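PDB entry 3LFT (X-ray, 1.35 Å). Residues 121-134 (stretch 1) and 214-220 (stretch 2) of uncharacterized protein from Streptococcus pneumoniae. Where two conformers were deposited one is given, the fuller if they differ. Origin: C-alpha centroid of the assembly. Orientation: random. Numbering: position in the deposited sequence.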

# COMPACT_ATOMS: atom_id res chain seq x y z
N GLN A 121 1.96 15.67 -3.42
CA GLN A 121 0.89 16.15 -2.55
C GLN A 121 1.20 15.97 -1.08
O GLN A 121 0.84 16.82 -0.25
N GLN A 122 1.90 14.89 -0.72
CA GLN A 122 2.31 14.70 0.66
C GLN A 122 3.31 15.76 1.08
O GLN A 122 3.20 16.30 2.19
N VAL A 123 4.29 16.04 0.21
CA VAL A 123 5.25 17.11 0.52
C VAL A 123 4.52 18.45 0.70
O VAL A 123 4.79 19.17 1.66
N GLU A 124 3.59 18.76 -0.20
CA GLU A 124 2.83 20.01 -0.09
C GLU A 124 2.07 20.06 1.24
O GLU A 124 2.02 21.10 1.89
N LEU A 125 1.49 18.94 1.66
CA LEU A 125 0.75 18.89 2.93
C LEU A 125 1.66 19.12 4.13
O LEU A 125 1.31 19.85 5.06
N ILE A 126 2.83 18.49 4.10
CA ILE A 126 3.81 18.69 5.17
C ILE A 126 4.21 20.17 5.30
O ILE A 126 4.26 20.72 6.40
N LYS A 127 4.49 20.80 4.16
CA LYS A 127 4.85 22.22 4.12
C LYS A 127 3.73 23.11 4.64
O LYS A 127 4.00 24.12 5.29
N ALA A 128 2.48 22.75 4.35
CA ALA A 128 1.33 23.57 4.75
C ALA A 128 0.94 23.36 6.20
O ALA A 128 0.63 24.33 6.92
N LEU A 129 0.97 22.11 6.65
CA LEU A 129 0.43 21.76 7.95
C LEU A 129 1.45 21.91 9.08
O LEU A 129 1.10 22.30 10.20
N THR A 130 2.71 21.59 8.80
CA THR A 130 3.79 21.72 9.77
C THR A 130 4.93 22.51 9.14
O THR A 130 5.96 21.95 8.75
N PRO A 131 4.75 23.85 9.04
CA PRO A 131 5.78 24.63 8.37
C PRO A 131 7.12 24.69 9.11
O PRO A 131 8.11 25.11 8.52
N ASN A 132 7.16 24.26 10.38
CA ASN A 132 8.41 24.24 11.14
C ASN A 132 9.28 22.99 10.91
O ASN A 132 10.43 22.93 11.36
N VAL A 133 8.73 22.00 10.22
CA VAL A 133 9.46 20.77 9.91
C VAL A 133 10.53 21.02 8.85
O VAL A 133 10.23 21.49 7.76
N LYS A 134 11.78 20.70 9.19
CA LYS A 134 12.92 20.88 8.28
C LYS A 134 13.50 19.56 7.77
O LYS A 134 13.86 19.43 6.59
N LYS A 214 6.85 13.83 17.74
CA LYS A 214 7.09 14.29 16.38
C LYS A 214 5.84 13.97 15.58
O LYS A 214 5.24 12.93 15.78
N PRO A 215 5.45 14.85 14.65
CA PRO A 215 4.33 14.45 13.79
C PRO A 215 4.70 13.29 12.87
O PRO A 215 5.83 13.23 12.37
N ILE A 216 3.74 12.40 12.65
CA ILE A 216 3.90 11.26 11.73
C ILE A 216 2.99 11.48 10.54
O ILE A 216 1.78 11.78 10.70
N TYR A 217 3.55 11.34 9.34
CA TYR A 217 2.80 11.41 8.09
C TYR A 217 2.85 10.03 7.41
O TYR A 217 3.72 9.79 6.56
N PRO A 218 1.94 9.12 7.79
CA PRO A 218 2.01 7.74 7.30
C PRO A 218 1.01 7.54 6.17
O PRO A 218 -0.15 7.98 6.27
N SER A 219 1.43 6.86 5.10
CA SER A 219 0.66 6.78 3.85
C SER A 219 -0.49 5.78 3.85
O SER A 219 -0.60 4.94 2.94
N ALA A 220 -1.36 5.87 4.86
CA ALA A 220 -2.62 5.12 4.86
C ALA A 220 -3.58 5.70 5.86
O ALA A 220 -3.18 6.09 6.96

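The contact centres on Tyr217, which has 127 Å² covered by residues 121-134, far more than any other residue in the two stretches. Its CA-to-CB bond points toward the helix, and chi1 of -73° (m) with chi2 of -91° sets one face of the ring against Ile126. There CG1 of Ile126 sits 3.5 Å from the centroid of the Tyr217 ring and 3° off its normal, the geometry of a CH-pi contact over the face. The CA-to-CB bond of Ile126 points sideways, and chi1 of -66° (m) places CG1 over the ring; chi2 is t. Leu125 and Leu129, both t, p and both with CA-to-CB bonds toward the opposing stretch, approach obliquely: Leu125 CG lies 4.4 Å and Leu129 CD2 4.3 Å from Tyr217 CE1.

Beyond the ring, Pro215 CG meets Val133 CG2 (chi1 t) at 4.3 Å, and Thr130 CG2 at the same distance, extending the apolar packing past the helix end.

Two polar contacts complete the interface. At the ring edge, Thr130 (chi1 p) places OG1 2.7 Å from Tyr217 OH, a short hydrogen bond in which either hydroxyl could donate. Toward the other end, Gln122 (m, t) reaches Ser219 (m) through a weak hydrogen bond, NE2 of Gln122 to OG of Ser219, 3.2 Å with an N-H...acceptor angle of 127°; both atoms also have hydrogen-bond partners elsewhere in the structure.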

# COMPACT_ATOMS: atom_id res chain seq x y z
CB GLN A 121 -0.45 15.50 -2.87
CG GLN A 121 -1.12 15.99 -4.14
CD GLN A 121 -2.37 15.18 -4.40
OE1 GLN A 121 -2.33 14.19 -5.13
NE2 GLN A 121 -3.48 15.57 -3.77
CB GLN A 122 2.87 13.30 0.86
CG GLN A 122 1.78 12.25 0.78
CD GLN A 122 2.30 10.83 0.74
OE1 GLN A 122 3.51 10.59 0.68
NE2 GLN A 122 1.39 9.87 0.77
CB VAL A 123 6.37 17.19 -0.55
CG1 VAL A 123 7.16 18.47 -0.41
CG2 VAL A 123 7.28 15.98 -0.42
CB GLU A 124 1.91 20.22 -1.30
CG GLU A 124 2.68 20.55 -2.59
CD GLU A 124 1.91 20.30 -3.90
OE1 GLU A 124 0.87 19.58 -3.90
OE2 GLU A 124 2.37 20.81 -4.94
CB LEU A 125 0.01 17.56 3.06
CG LEU A 125 -0.88 17.40 4.31
CD1 LEU A 125 -2.00 18.43 4.41
CD2 LEU A 125 -1.46 15.98 4.32
CB ILE A 126 5.05 17.81 4.98
CG1 ILE A 126 4.65 16.32 5.12
CG2 ILE A 126 6.15 18.18 6.00
CD1 ILE A 126 5.72 15.34 4.61
CB LYS A 127 5.20 22.64 2.69
CG LYS A 127 6.45 22.00 2.13
CD LYS A 127 7.74 22.51 2.75
CE LYS A 127 7.98 23.97 2.41
NZ LYS A 127 9.40 24.32 2.71
CB ALA A 128 0.15 23.28 3.84
CB LEU A 129 -0.14 20.33 7.90
CG LEU A 129 -0.88 19.78 9.11
CD1 LEU A 129 -2.06 20.65 9.49
CD2 LEU A 129 -1.33 18.37 8.82
CB THR A 130 4.28 20.35 10.31
OG1 THR A 130 4.55 19.47 9.22
CG2 THR A 130 3.24 19.72 11.22
CB PRO A 131 5.15 26.04 8.28
CG PRO A 131 4.10 26.06 9.37
CD PRO A 131 3.58 24.65 9.42
CB ASN A 132 8.14 24.44 12.64
CG ASN A 132 9.37 24.90 13.43
OD1 ASN A 132 10.23 25.64 12.93
ND2 ASN A 132 9.44 24.49 14.70
CB VAL A 133 8.48 19.68 9.46
CG1 VAL A 133 9.19 18.53 8.72
CG2 VAL A 133 7.70 19.15 10.65
CB LYS A 134 14.01 21.69 8.99
CG LYS A 134 13.55 23.08 9.42
CD LYS A 134 14.61 23.75 10.28
CE LYS A 134 14.13 25.10 10.79
NZ LYS A 134 15.16 25.70 11.69
CB LYS A 214 8.25 13.55 15.73
CG LYS A 214 9.56 13.63 16.47
CD LYS A 214 9.84 15.04 16.94
CE LYS A 214 10.97 15.03 17.94
NZ LYS A 214 11.46 16.40 18.15
CB PRO A 215 4.08 15.70 12.95
CG PRO A 215 5.35 16.47 13.01
CD PRO A 215 5.94 16.20 14.35
CB ILE A 216 3.55 9.93 12.41
CG1 ILE A 216 4.31 9.75 13.72
CG2 ILE A 216 3.86 8.76 11.49
CD1 ILE A 216 3.67 8.68 14.63
CB TYR A 217 3.41 12.47 7.18
CG TYR A 217 3.17 13.90 7.59
CD1 TYR A 217 2.05 14.58 7.10
CD2 TYR A 217 4.05 14.60 8.42
CE1 TYR A 217 1.84 15.92 7.40
CE2 TYR A 217 3.81 15.95 8.75
CZ TYR A 217 2.71 16.58 8.24
OH TYR A 217 2.47 17.91 8.52
CB PRO A 218 1.64 6.93 8.53
CG PRO A 218 0.60 7.82 9.25
CD PRO A 218 0.93 9.26 8.86
CB SER A 219 1.61 6.53 2.68
OG SER A 219 2.59 7.54 2.62
CB ALA A 220 -2.38 3.65 5.22